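Local coordinates for protein Nrps/pks (Streptomyces albus, PDB 4OPF) that serves as a ketosynthase domain of the AT-less oxazolomycin polyketide assembly line, where it probably takes the growing acyl chain as a thioester for chain extension or transfer, at residues A81-E86 and E225-L230; E86-A91 and H145-R150; F92-Y97 and R244-L249; A276-K281 and N402-L407; V289-T294 and V343-L348. All blocks are in the same frame, centred on the assembly; numbering follows the deposited sequence.

Interaction 1: A81-E86 and E225-L230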
# COMPACT_ATOMS: atom_id res chain seq x y z
N ALA A 81 3.34 -6.12 -17.65
CA ALA A 81 2.17 -6.82 -17.19
C ALA A 81 2.16 -8.24 -17.76
O ALA A 81 1.83 -9.21 -17.04
CB ALA A 81 0.90 -6.06 -17.57
N LEU A 82 2.52 -8.40 -19.01
CA LEU A 82 2.57 -9.71 -19.63
C LEU A 82 3.62 -10.60 -18.98
O LEU A 82 3.40 -11.77 -18.75
CB LEU A 82 2.87 -9.60 -21.10
CG LEU A 82 1.85 -8.77 -21.87
CD1 LEU A 82 2.25 -8.51 -23.30
CD2 LEU A 82 0.56 -9.55 -21.89
N LEU A 83 4.78 -10.02 -18.65
CA LEU A 83 5.80 -10.76 -17.98
C LEU A 83 5.38 -11.21 -16.59
O LEU A 83 5.71 -12.31 -16.18
CB LEU A 83 7.03 -9.87 -17.87
CG LEU A 83 8.30 -10.43 -17.28
CD1 LEU A 83 8.73 -11.65 -18.02
CD2 LEU A 83 9.41 -9.37 -17.32
N LEU A 84 4.71 -10.34 -15.85
CA LEU A 84 4.18 -10.71 -14.53
C LEU A 84 3.17 -11.85 -14.61
O LEU A 84 3.11 -12.69 -13.71
CB LEU A 84 3.49 -9.54 -13.87
CG LEU A 84 4.41 -8.61 -13.13
CD1 LEU A 84 3.54 -7.47 -12.62
CD2 LEU A 84 5.09 -9.30 -11.93
N LEU A 85 2.33 -11.85 -15.64
CA LEU A 85 1.38 -12.96 -15.81
C LEU A 85 2.11 -14.32 -15.94
O LEU A 85 1.74 -15.29 -15.28
CB LEU A 85 0.49 -12.74 -17.06
CG LEU A 85 -0.62 -11.69 -16.84
CD1 LEU A 85 -1.23 -11.30 -18.17
CD2 LEU A 85 -1.71 -12.29 -15.97
N GLU A 86 3.13 -14.36 -16.77
CA GLU A 86 3.95 -15.58 -16.93
C GLU A 86 4.60 -15.95 -15.63
O GLU A 86 4.54 -17.10 -15.22
CB GLU A 86 5.10 -15.45 -17.94
CG GLU A 86 4.72 -15.45 -19.36
CD GLU A 86 5.92 -15.56 -20.32
OE1 GLU A 86 7.12 -15.63 -19.90
OE2 GLU A 86 5.65 -15.56 -21.55
N GLU A 225 16.99 -5.02 -15.93
CA GLU A 225 15.63 -5.51 -15.96
C GLU A 225 15.58 -6.65 -14.99
O GLU A 225 16.61 -7.18 -14.57
CB GLU A 225 15.28 -5.95 -17.36
CG GLU A 225 15.26 -4.77 -18.29
CD GLU A 225 14.76 -5.14 -19.69
OE1 GLU A 225 15.06 -6.26 -20.19
OE2 GLU A 225 14.07 -4.27 -20.28
N GLY A 226 14.37 -7.00 -14.60
CA GLY A 226 14.15 -8.17 -13.78
C GLY A 226 12.70 -8.33 -13.38
O GLY A 226 11.90 -7.39 -13.42
N VAL A 227 12.37 -9.55 -12.96
CA VAL A 227 11.07 -9.88 -12.39
C VAL A 227 11.21 -11.05 -11.42
O VAL A 227 11.96 -12.01 -11.63
CB VAL A 227 10.03 -10.19 -13.51
CG1 VAL A 227 10.50 -11.33 -14.38
CG2 VAL A 227 8.63 -10.51 -12.97
N GLY A 228 10.45 -10.94 -10.34
CA GLY A 228 10.39 -12.00 -9.34
C GLY A 228 9.02 -12.03 -8.73
O GLY A 228 8.38 -10.98 -8.53
N VAL A 229 8.54 -13.23 -8.46
CA VAL A 229 7.25 -13.42 -7.80
C VAL A 229 7.36 -14.44 -6.69
O VAL A 229 7.97 -15.51 -6.90
CB VAL A 229 6.19 -13.90 -8.81
CG1 VAL A 229 4.85 -13.99 -8.15
CG2 VAL A 229 6.14 -12.95 -10.02
N LEU A 230 6.82 -14.10 -5.52
CA LEU A 230 6.70 -15.02 -4.35
C LEU A 230 5.25 -15.30 -4.06
O LEU A 230 4.40 -14.39 -4.18
CB LEU A 230 7.26 -14.37 -3.10
CG LEU A 230 8.64 -13.80 -3.24
CD1 LEU A 230 9.00 -13.12 -1.95
CD2 LEU A 230 9.65 -14.89 -3.61
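Val227 is met by both leucines of the turn opposite, one at each of its methyl groups. Its CG1 faces Leu83, and its CG2 faces Leu84. The tighter side is at Leu83. There CG1 of Val227 lies 3.7 Å from Leu83 CD2, and Leu83 CG is just as near. Leu83 reaches this place because its CG stands anti to the backbone N (chi1 -176°). That torsion sends the branched end out toward the strand.

The other side is looser. Leu84 CD2 comes to 3.9 Å from Val227 CG2. The same methyl stands 4.3 Å from CG2 of Val229, the next strand residue on this face. Leu84 thus spans two valines with one methyl group, and its side chain meets Val227 at a slant. All four touching residues are buried, so the looser side faces other protein, Ala185 and Val187 of strand 181-188, and not solvent.

The short axes of helix 81-86 and strand 226-230 pass 8.9 Å apart at 40°. Gly226 and Gly228 alternate with the valines and present no side chain to the helix. This is helix-on-sheet packing, consistent with an outer helical layer of the thiolase fold. The contact is wholly aliphatic, made of methyl and methine groups. It implies cohesion by burial and shape, without directional bonds between the two segments.

Interaction 2: E86-A91 and H145-R150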
# COMPACT_ATOMS: atom_id res chain seq x y z
N GLU A 86 3.13 -14.36 -16.77
CA GLU A 86 3.95 -15.58 -16.93
C GLU A 86 4.60 -15.95 -15.63
O GLU A 86 4.54 -17.10 -15.22
CB GLU A 86 5.10 -15.45 -17.94
CG GLU A 86 4.72 -15.45 -19.36
CD GLU A 86 5.92 -15.56 -20.32
OE1 GLU A 86 7.12 -15.63 -19.90
OE2 GLU A 86 5.65 -15.56 -21.55
N GLU A 87 5.29 -15.01 -15.04
CA GLU A 87 6.04 -15.36 -13.83
C GLU A 87 5.15 -15.72 -12.66
O GLU A 87 5.55 -16.50 -11.83
CB GLU A 87 6.97 -14.26 -13.42
CG GLU A 87 8.12 -14.12 -14.38
CD GLU A 87 9.01 -15.38 -14.44
OE1 GLU A 87 9.26 -16.08 -13.41
OE2 GLU A 87 9.43 -15.66 -15.55
N THR A 88 3.97 -15.11 -12.56
CA THR A 88 3.03 -15.50 -11.50
C THR A 88 2.57 -16.93 -11.76
O THR A 88 2.55 -17.73 -10.83
CB THR A 88 1.87 -14.52 -11.39
OG1 THR A 88 2.39 -13.21 -11.11
CG2 THR A 88 0.86 -14.98 -10.33
N LEU A 89 2.22 -17.26 -13.01
CA LEU A 89 1.90 -18.63 -13.34
C LEU A 89 3.04 -19.57 -12.93
O LEU A 89 2.78 -20.62 -12.34
CB LEU A 89 1.60 -18.79 -14.81
CG LEU A 89 1.35 -20.22 -15.27
CD1 LEU A 89 0.14 -20.87 -14.59
CD2 LEU A 89 1.21 -20.21 -16.75
N PHE A 90 4.28 -19.19 -13.22
CA PHE A 90 5.39 -20.05 -12.88
C PHE A 90 5.61 -20.16 -11.37
O PHE A 90 6.06 -21.20 -10.88
CB PHE A 90 6.69 -19.59 -13.57
CG PHE A 90 6.66 -19.61 -15.09
CD1 PHE A 90 5.76 -20.37 -15.79
CD2 PHE A 90 7.53 -18.82 -15.79
CE1 PHE A 90 5.73 -20.34 -17.19
CE2 PHE A 90 7.52 -18.79 -17.20
CZ PHE A 90 6.62 -19.56 -17.89
N ALA A 91 5.31 -19.12 -10.61
CA ALA A 91 5.41 -19.24 -9.16
C ALA A 91 4.37 -20.19 -8.60
O ALA A 91 4.65 -20.95 -7.69
CB ALA A 91 5.30 -17.89 -8.50
N HIS A 145 -7.35 -10.17 -11.91
CA HIS A 145 -8.38 -10.47 -12.89
C HIS A 145 -8.13 -11.83 -13.55
O HIS A 145 -9.01 -12.68 -13.55
CB HIS A 145 -8.45 -9.37 -13.96
CG HIS A 145 -9.45 -9.64 -15.02
ND1 HIS A 145 -9.12 -10.19 -16.23
CD2 HIS A 145 -10.79 -9.46 -15.05
CE1 HIS A 145 -10.21 -10.32 -16.97
NE2 HIS A 145 -11.24 -9.89 -16.27
N HIS A 146 -6.91 -12.07 -14.02
CA HIS A 146 -6.66 -13.27 -14.77
C HIS A 146 -6.74 -14.52 -13.91
O HIS A 146 -7.28 -15.50 -14.36
CB HIS A 146 -5.32 -13.28 -15.49
CG HIS A 146 -5.01 -14.63 -16.08
ND1 HIS A 146 -5.64 -15.11 -17.23
CD2 HIS A 146 -4.26 -15.66 -15.60
CE1 HIS A 146 -5.23 -16.35 -17.46
NE2 HIS A 146 -4.40 -16.71 -16.48
N PHE A 147 -6.20 -14.50 -12.69
CA PHE A 147 -6.21 -15.65 -11.83
C PHE A 147 -7.42 -15.69 -10.90
O PHE A 147 -7.55 -16.64 -10.13
CB PHE A 147 -4.91 -15.67 -11.05
CG PHE A 147 -3.69 -15.91 -11.90
CD1 PHE A 147 -3.44 -17.18 -12.42
CD2 PHE A 147 -2.81 -14.90 -12.20
CE1 PHE A 147 -2.31 -17.43 -13.19
CE2 PHE A 147 -1.68 -15.15 -12.95
CZ PHE A 147 -1.43 -16.42 -13.44
N ASP A 148 -8.30 -14.69 -10.99
CA ASP A 148 -9.53 -14.54 -10.17
C ASP A 148 -9.22 -14.54 -8.63
O ASP A 148 -9.79 -15.31 -7.86
CB ASP A 148 -10.50 -15.64 -10.50
CG ASP A 148 -11.90 -15.39 -9.94
OD1 ASP A 148 -12.35 -14.22 -9.64
OD2 ASP A 148 -12.61 -16.40 -9.87
N LEU A 149 -8.26 -13.72 -8.24
CA LEU A 149 -7.84 -13.60 -6.87
C LEU A 149 -8.64 -12.47 -6.25
O LEU A 149 -8.91 -11.48 -6.90
CB LEU A 149 -6.37 -13.31 -6.87
CG LEU A 149 -5.54 -14.35 -7.66
CD1 LEU A 149 -4.08 -13.94 -7.54
CD2 LEU A 149 -5.74 -15.73 -7.08
N ARG A 150 -9.10 -12.65 -5.02
CA ARG A 150 -10.13 -11.77 -4.44
C ARG A 150 -9.64 -10.95 -3.26
O ARG A 150 -10.45 -10.22 -2.64
CB ARG A 150 -11.31 -12.62 -3.94
CG ARG A 150 -11.90 -13.54 -4.98
CD ARG A 150 -12.72 -12.87 -6.01
NE ARG A 150 -13.28 -13.85 -6.95
CZ ARG A 150 -14.41 -14.53 -6.77
NH1 ARG A 150 -15.14 -14.35 -5.69
NH2 ARG A 150 -14.77 -15.41 -7.67
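The Phe147 ring reaches helix 86-91 with its far rim. CE2 lies 3.7 Å from the methyl CG2 of Thr88. CZ stands 3.8 Å from the backbone N of Leu89 and 4.1 Å from Leu89 CB. Both neighbours approach the ring obliquely. The contact is van der Waals packing, with no polar bond between the two segments. The side chains of Thr88 and Phe147 meet at a slant.

The next shell fixes these groups. Thr88 has CG2 anti to its own N, with OG1 on the other branch hydrogen-bonded to Leu84 O. The hydroxyl is thereby satisfied within the helix and the methyl is left to face Phe147. On the Phe147 ring, His146 CD2 sits 3.4 Å above one face, over the centre. Phe92 meets the ring edge-to-face. With an alanine in place of Phe147, a gap would probably open beside Thr88 and Leu89, and the edge of the His146 ring would lose the aromatic face it meets.

Behind Phe147 the chain turns at Asp148, whose positive phi (57°) belongs to a Schellman motif. Arg150 then grips the Asp148 carboxylate side-on. NE reaches OD1 at 2.9 Å and NH2 reaches OD2 at 3.2 Å. Asp148 OD1 also accepts a bond from the backbone N of Arg259 of the second subunit, so this turn belongs to the dimer interface.

The contact ties the end of helix 138-147 to the middle of helix 79-95. Thr88 and Ala91 rest on Val229 of strand 226-234, while Leu149, in the loop after helix 138-147, packs on Ile107 and Val109 of strand 107-112.

Interaction 3: F92-Y97 and R244-L249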
# COMPACT_ATOMS: atom_id res chain seq x y z
N PHE A 92 3.17 -20.18 -9.16
CA PHE A 92 2.15 -21.14 -8.74
C PHE A 92 2.58 -22.58 -9.06
O PHE A 92 2.38 -23.47 -8.24
CB PHE A 92 0.81 -20.87 -9.43
CG PHE A 92 0.16 -19.58 -9.04
CD1 PHE A 92 0.46 -18.92 -7.90
CD2 PHE A 92 -0.78 -19.03 -9.86
CE1 PHE A 92 -0.17 -17.72 -7.53
CE2 PHE A 92 -1.46 -17.85 -9.48
CZ PHE A 92 -1.15 -17.20 -8.31
N CYS A 93 3.11 -22.79 -10.26
CA CYS A 93 3.75 -24.07 -10.62
C CYS A 93 4.79 -24.50 -9.58
O CYS A 93 4.78 -25.64 -9.11
CB CYS A 93 4.45 -23.95 -11.97
SG CYS A 93 3.17 -23.80 -13.26
N ASP A 94 5.67 -23.59 -9.22
CA ASP A 94 6.74 -23.93 -8.26
C ASP A 94 6.16 -24.36 -6.90
O ASP A 94 6.69 -25.24 -6.25
CB ASP A 94 7.66 -22.74 -8.05
CG ASP A 94 8.75 -23.01 -7.00
OD1 ASP A 94 9.64 -23.83 -7.29
OD2 ASP A 94 8.71 -22.40 -5.90
N ALA A 95 5.07 -23.70 -6.47
CA ALA A 95 4.39 -24.00 -5.21
C ALA A 95 3.60 -25.30 -5.26
O ALA A 95 3.16 -25.80 -4.23
CB ALA A 95 3.42 -22.87 -4.83
N GLY A 96 3.38 -25.80 -6.47
CA GLY A 96 2.63 -27.01 -6.68
C GLY A 96 1.13 -26.80 -6.79
O GLY A 96 0.39 -27.76 -6.63
N TYR A 97 0.67 -25.59 -7.11
CA TYR A 97 -0.78 -25.31 -7.25
C TYR A 97 -1.08 -25.03 -8.72
O TYR A 97 -0.39 -24.24 -9.35
CB TYR A 97 -1.24 -24.09 -6.41
CG TYR A 97 -1.29 -24.36 -4.96
CD1 TYR A 97 -0.19 -24.13 -4.15
CD2 TYR A 97 -2.44 -24.87 -4.37
CE1 TYR A 97 -0.21 -24.42 -2.79
CE2 TYR A 97 -2.50 -25.15 -3.00
CZ TYR A 97 -1.38 -24.94 -2.22
OH TYR A 97 -1.43 -25.24 -0.89
N ARG A 244 5.33 -26.74 0.18
CA ARG A 244 6.76 -26.48 0.18
C ARG A 244 7.03 -25.20 1.00
O ARG A 244 6.20 -24.26 1.03
CB ARG A 244 7.22 -26.26 -1.27
CG ARG A 244 6.78 -27.36 -2.26
CD ARG A 244 7.34 -27.11 -3.64
NE ARG A 244 8.76 -27.42 -3.70
CZ ARG A 244 9.61 -26.96 -4.59
NH1 ARG A 244 9.22 -26.10 -5.51
NH2 ARG A 244 10.89 -27.32 -4.53
N VAL A 245 8.11 -25.18 1.77
CA VAL A 245 8.49 -23.99 2.48
C VAL A 245 9.93 -23.76 2.14
O VAL A 245 10.80 -24.43 2.67
CB VAL A 245 8.37 -24.15 4.00
CG1 VAL A 245 8.87 -22.88 4.68
CG2 VAL A 245 6.94 -24.45 4.42
N HIS A 246 10.19 -22.78 1.29
CA HIS A 246 11.53 -22.40 0.88
C HIS A 246 12.29 -21.59 1.92
O HIS A 246 13.50 -21.67 2.01
CB HIS A 246 11.45 -21.53 -0.36
CG HIS A 246 10.90 -22.22 -1.57
ND1 HIS A 246 11.33 -23.46 -1.98
CD2 HIS A 246 9.95 -21.85 -2.45
CE1 HIS A 246 10.68 -23.81 -3.07
NE2 HIS A 246 9.86 -22.83 -3.40
N ALA A 247 11.58 -20.74 2.63
CA ALA A 247 12.13 -19.96 3.71
C ALA A 247 10.98 -19.34 4.46
O ALA A 247 9.82 -19.42 4.04
CB ALA A 247 13.10 -18.90 3.18
N VAL A 248 11.29 -18.73 5.58
CA VAL A 248 10.33 -18.06 6.40
C VAL A 248 10.70 -16.58 6.54
O VAL A 248 11.83 -16.23 6.96
CB VAL A 248 10.28 -18.72 7.79
CG1 VAL A 248 9.31 -18.04 8.73
CG2 VAL A 248 9.86 -20.17 7.63
N LEU A 249 9.73 -15.72 6.27
CA LEU A 249 9.86 -14.29 6.59
C LEU A 249 9.50 -14.06 8.04
O LEU A 249 8.38 -14.38 8.46
CB LEU A 249 8.97 -13.44 5.69
CG LEU A 249 8.90 -11.95 6.02
CD1 LEU A 249 10.18 -11.26 5.68
CD2 LEU A 249 7.77 -11.34 5.20
O HOH W 1 3.95 -25.10 -1.87
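Arg244 leans over the last turn of the helix that carries Asp94. Its CB points toward that turn. CG passes 4.4 Å from Ala95 O. CD comes closer, 3.3 Å from Asp94 O. The bend at chi3 (74°) turns the NH1 edge of the guanidinium to the same carbonyl oxygen. NE and CZ pass by Asp94 O on the way. At the tip, NH1 gives a fairly straight hydrogen bond of 2.8 Å to Asp94 O. It also forms a salt bridge with Asp94 OD1 at 2.9 Å, a weak bond by angle. One guanidinium face is covered by His246 CE1, 3.5 Å above the plane.

His246 NE2 donates to the syn lone pair of Asp94 OD2 at 2.8 Å. The carboxylate and ring planes are nearly coplanar. A water links Ala95 O to the backbone N of Arg244.

The helix ends in a Schellman motif at Gly96. A side chain there would jam against the preceding carbonyl O. Through its bonds with Arg244 and His246, Asp94 clamps the C-terminal end of helix 79-95 to the entry of strand 247-256. Strand 9-17 joins in, since Asp94 OD2 also accepts from Met14 N. His246 packs on Val347 of helix 338-352.

Interaction 4: A276-K281 and N402-L407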
# COMPACT_ATOMS: atom_id res chain seq x y z
N ALA A 276 16.71 -2.01 13.08
CA ALA A 276 16.35 -2.38 14.46
C ALA A 276 14.89 -2.76 14.60
O ALA A 276 14.56 -3.69 15.32
CB ALA A 276 16.70 -1.24 15.42
N ARG A 277 13.99 -2.07 13.90
CA ARG A 277 12.59 -2.45 13.92
C ARG A 277 12.33 -3.81 13.32
O ARG A 277 11.53 -4.61 13.84
CB ARG A 277 11.76 -1.35 13.22
CG ARG A 277 10.27 -1.60 13.17
CD ARG A 277 9.58 -1.57 14.57
NE ARG A 277 8.18 -1.97 14.37
CZ ARG A 277 7.41 -2.56 15.27
NH1 ARG A 277 6.17 -2.91 14.93
NH2 ARG A 277 7.89 -2.82 16.49
N ALA A 278 12.92 -4.12 12.18
CA ALA A 278 12.66 -5.44 11.58
C ALA A 278 13.15 -6.56 12.48
O ALA A 278 12.51 -7.62 12.60
CB ALA A 278 13.34 -5.59 10.23
N LEU A 279 14.30 -6.35 13.08
CA LEU A 279 14.82 -7.31 14.07
C LEU A 279 13.92 -7.54 15.26
O LEU A 279 13.72 -8.69 15.66
CB LEU A 279 16.13 -6.85 14.66
CG LEU A 279 17.36 -7.15 13.87
CD1 LEU A 279 18.49 -6.68 14.79
CD2 LEU A 279 17.54 -8.66 13.57
N ALA A 280 13.41 -6.46 15.85
CA ALA A 280 12.44 -6.57 16.92
C ALA A 280 11.20 -7.34 16.50
O ALA A 280 10.74 -8.19 17.25
CB ALA A 280 12.06 -5.18 17.44
N LYS A 281 10.67 -7.10 15.30
CA LYS A 281 9.47 -7.80 14.86
C LYS A 281 9.79 -9.27 14.67
O LYS A 281 8.94 -10.13 14.87
CB LYS A 281 8.90 -7.22 13.54
CG LYS A 281 8.29 -5.82 13.70
CD LYS A 281 7.94 -5.13 12.36
CE LYS A 281 6.53 -5.46 11.87
NZ LYS A 281 6.16 -4.75 10.57
N ASN A 402 12.89 3.47 3.27
CA ASN A 402 13.75 2.39 3.61
C ASN A 402 12.96 1.18 4.02
O ASN A 402 11.89 1.30 4.67
CB ASN A 402 14.61 2.78 4.80
CG ASN A 402 15.30 4.08 4.62
OD1 ASN A 402 16.10 4.25 3.72
ND2 ASN A 402 15.00 5.03 5.47
N ALA A 403 13.52 0.01 3.73
CA ALA A 403 12.91 -1.23 4.09
C ALA A 403 13.96 -2.25 4.45
O ALA A 403 15.05 -2.22 3.87
CB ALA A 403 12.08 -1.72 2.93
N HIS A 404 13.61 -3.17 5.35
CA HIS A 404 14.54 -4.20 5.77
C HIS A 404 13.76 -5.43 6.19
O HIS A 404 12.77 -5.34 6.90
CB HIS A 404 15.37 -3.67 6.95
CG HIS A 404 16.51 -4.54 7.39
ND1 HIS A 404 17.73 -4.58 6.73
CD2 HIS A 404 16.66 -5.33 8.48
CE1 HIS A 404 18.54 -5.41 7.36
NE2 HIS A 404 17.93 -5.85 8.45
N ALA A 405 14.18 -6.59 5.71
CA ALA A 405 13.48 -7.83 5.97
C ALA A 405 14.45 -8.84 6.55
O ALA A 405 15.62 -8.90 6.12
CB ALA A 405 12.87 -8.36 4.69
N VAL A 406 13.95 -9.66 7.47
CA VAL A 406 14.69 -10.75 8.11
C VAL A 406 14.03 -12.07 7.75
O VAL A 406 12.84 -12.24 7.95
CB VAL A 406 14.71 -10.56 9.64
CG1 VAL A 406 15.45 -11.70 10.32
CG2 VAL A 406 15.40 -9.26 9.99
N LEU A 407 14.82 -13.01 7.21
CA LEU A 407 14.39 -14.30 6.74
C LEU A 407 15.18 -15.47 7.37
O LEU A 407 16.36 -15.29 7.75
CB LEU A 407 14.58 -14.31 5.25
CG LEU A 407 13.75 -13.29 4.49
CD1 LEU A 407 14.57 -12.67 3.41
CD2 LEU A 407 12.59 -14.05 3.87
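Ala278 presses its methyl group into the strand beside His404. CB lies 3.4 Å from His404 O and 3.8 Å from His404 CD2. The methyl comes at the edge of the imidazole, in its plane, and not over a face. The ring stands there because its CG is anti to the backbone N (chi1 -172°), beside the carbonyl carbon. One methyl can then touch both the ring and the carbonyl.

Val406, two residues on, points toward the helix from the same strand face. Its CG2 is 4.2 Å from Ala278 CB and equally far from Leu279 CD2. Leu279 starts off to one side and brings its CD2 methyl round to the valine. These are looser contacts than the one at His404.

Both imidazole nitrogens have partners. ND1 is hydrogen-bonded with Ser394 OG and NE2 with Tyr314 OH. These bonds satisfy the buried ring and restrict its rotation. Arg277 and Lys281, which do not touch the strand segment, both form salt bridges with Asp178 of the second subunit.

The short side chain of Ala278 lets the helix come close. The local axes pass 7.7 Å apart at 32°.

This is helix-on-sheet packing in the thiolase fold of the ketosynthase. Helix 268-282 covers one face of strand 401-408, which runs between strands 247-256 and 390-396. Ala278 also packs on Ala253 of strand 247-256.

Interaction 5: V289-T294 and V343-L348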
# COMPACT_ATOMS: atom_id res chain seq x y z
N VAL A 289 21.74 -13.26 12.99
CA VAL A 289 21.64 -12.93 11.55
C VAL A 289 23.07 -12.99 11.01
O VAL A 289 23.92 -12.21 11.39
CB VAL A 289 21.00 -11.57 11.32
CG1 VAL A 289 20.90 -11.24 9.84
CG2 VAL A 289 19.61 -11.51 11.96
N THR A 290 23.28 -13.92 10.10
CA THR A 290 24.59 -14.32 9.60
C THR A 290 24.99 -13.64 8.30
O THR A 290 26.20 -13.49 8.02
CB THR A 290 24.56 -15.84 9.39
OG1 THR A 290 24.31 -16.44 10.64
CG2 THR A 290 25.83 -16.41 8.81
N TYR A 291 24.02 -13.25 7.49
CA TYR A 291 24.28 -12.66 6.19
C TYR A 291 23.30 -11.52 5.93
O TYR A 291 22.13 -11.64 6.26
CB TYR A 291 24.07 -13.71 5.12
CG TYR A 291 24.39 -13.27 3.70
CD1 TYR A 291 25.67 -13.37 3.23
CD2 TYR A 291 23.41 -12.72 2.85
CE1 TYR A 291 26.01 -12.98 1.96
CE2 TYR A 291 23.75 -12.29 1.56
CZ TYR A 291 25.04 -12.45 1.12
OH TYR A 291 25.45 -12.10 -0.16
N ILE A 292 23.78 -10.42 5.37
CA ILE A 292 22.95 -9.32 4.94
C ILE A 292 23.21 -9.03 3.45
O ILE A 292 24.35 -8.74 3.05
CB ILE A 292 23.27 -8.08 5.75
CG1 ILE A 292 23.08 -8.41 7.25
CG2 ILE A 292 22.42 -6.91 5.35
CD1 ILE A 292 23.40 -7.27 8.12
N GLU A 293 22.16 -9.12 2.66
CA GLU A 293 22.11 -8.54 1.33
C GLU A 293 21.89 -7.02 1.50
O GLU A 293 20.79 -6.56 1.79
CB GLU A 293 21.01 -9.19 0.52
CG GLU A 293 20.65 -8.51 -0.83
CD GLU A 293 21.67 -8.71 -1.95
OE1 GLU A 293 22.59 -9.58 -1.75
OE2 GLU A 293 21.57 -8.00 -3.03
N THR A 294 22.94 -6.26 1.27
CA THR A 294 23.02 -4.86 1.59
C THR A 294 22.29 -4.04 0.52
O THR A 294 22.05 -4.49 -0.59
CB THR A 294 24.49 -4.37 1.61
OG1 THR A 294 25.10 -4.59 0.32
CG2 THR A 294 25.29 -5.11 2.65
N VAL A 343 15.70 -10.57 -2.26
CA VAL A 343 14.98 -11.50 -1.45
C VAL A 343 15.09 -12.90 -2.03
O VAL A 343 15.32 -13.83 -1.30
CB VAL A 343 13.50 -11.06 -1.30
CG1 VAL A 343 12.62 -12.17 -0.74
CG2 VAL A 343 13.43 -9.83 -0.37
N ILE A 344 14.98 -13.04 -3.34
CA ILE A 344 15.05 -14.37 -3.98
C ILE A 344 16.47 -14.98 -3.79
O ILE A 344 16.59 -16.16 -3.44
CB ILE A 344 14.64 -14.30 -5.47
CG1 ILE A 344 13.11 -14.04 -5.53
CG2 ILE A 344 15.00 -15.58 -6.22
CD1 ILE A 344 12.57 -13.80 -6.92
N LYS A 345 17.49 -14.16 -3.96
CA LYS A 345 18.87 -14.58 -3.69
C LYS A 345 19.03 -15.15 -2.28
O LYS A 345 19.54 -16.24 -2.09
CB LYS A 345 19.86 -13.42 -3.86
CG LYS A 345 21.21 -13.68 -3.16
CD LYS A 345 22.20 -12.57 -3.46
CE LYS A 345 23.33 -12.59 -2.47
NZ LYS A 345 24.26 -11.45 -2.77
N THR A 346 18.57 -14.40 -1.32
CA THR A 346 18.66 -14.82 0.07
C THR A 346 17.84 -16.07 0.36
O THR A 346 18.31 -16.90 1.11
CB THR A 346 18.17 -13.69 0.97
OG1 THR A 346 19.03 -12.57 0.74
CG2 THR A 346 18.33 -14.05 2.37
N VAL A 347 16.63 -16.21 -0.23
CA VAL A 347 15.84 -17.40 -0.05
C VAL A 347 16.58 -18.57 -0.64
O VAL A 347 16.64 -19.62 -0.04
CB VAL A 347 14.44 -17.27 -0.69
CG1 VAL A 347 13.77 -18.65 -0.77
CG2 VAL A 347 13.61 -16.22 0.07
N LEU A 348 17.16 -18.39 -1.80
CA LEU A 348 17.92 -19.48 -2.40
C LEU A 348 19.17 -19.88 -1.57
O LEU A 348 19.50 -21.08 -1.43
CB LEU A 348 18.34 -19.10 -3.81
CG LEU A 348 17.20 -19.03 -4.82
CD1 LEU A 348 17.72 -18.46 -6.13
CD2 LEU A 348 16.65 -20.42 -5.07
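Lys345 NZ is gripped by two acceptors of strand 291-293. It forms a salt bridge with Glu293 OE1 at 2.7 Å and a hydrogen bond to Tyr291 OH at 2.9 Å. The carboxylate oxygen is met on its syn side, 17° out of the plane. Lys345 reaches across with an extended chain, its CG anti to the backbone N. Glu293 instead bends at chi2 (74°), which turns its carboxylate toward the amine. Both acceptor side chains cross the lysine at about a right angle. The methylene CE lies 3.2 Å from Tyr291 OH and approaches the phenol ring obliquely.

The charges are buried. The second oxygen, Glu293 OE2, accepts from Val327 N, so both ends of the carboxylate are held and its rotation is restricted. A leucine in place of Lys345 would probably leave Glu293 OE1 without its counter-charge and the Tyr291 hydroxyl without this donor.

Nearer the strand backbone, at Glu293 CB, the packing is lighter. This atom rests 3.9 Å from Thr346 OG1. That hydroxyl has its polar partner in Gly342 O, one turn back in the helix.

Strand and helix run nearly antiparallel, at 156°, with local axes 9.4 Å apart. Strand 291-293 lies between strands 390-396 and 322-325. Its Ile292 points away from this contact, onto helix 300-314. Helix 338-352 touches strand 390-396 through Thr346 and strand 226-234 through Val343 and Ile344. Its place, packed between the two halves of the strand system, is consistent with a central-layer helix of the thiolase fold.

How the interactions relate
From the N terminus, helix 79-95 opens three loops in turn. Interaction 1 opens first, at 81-86. Interaction 2 opens next and closes earliest, at 145-150, within the longer loop that ends at 225-230. Interaction 3 opens at 92-97 and closes at 244-249, so it crosses both. Together they fix one outer helix to a second helix and to the sheet. Interaction 4 opens later, at 276-281, and closes at 402-407. Interaction 5 falls inside that loop. The two halves meet in the middle: strands 247-256 and 401-408 are neighbours, and helix 338-352 of interaction 5 packs against residues of interactions 1 and 3. Interactions 2 and 4 both touch the second subunit.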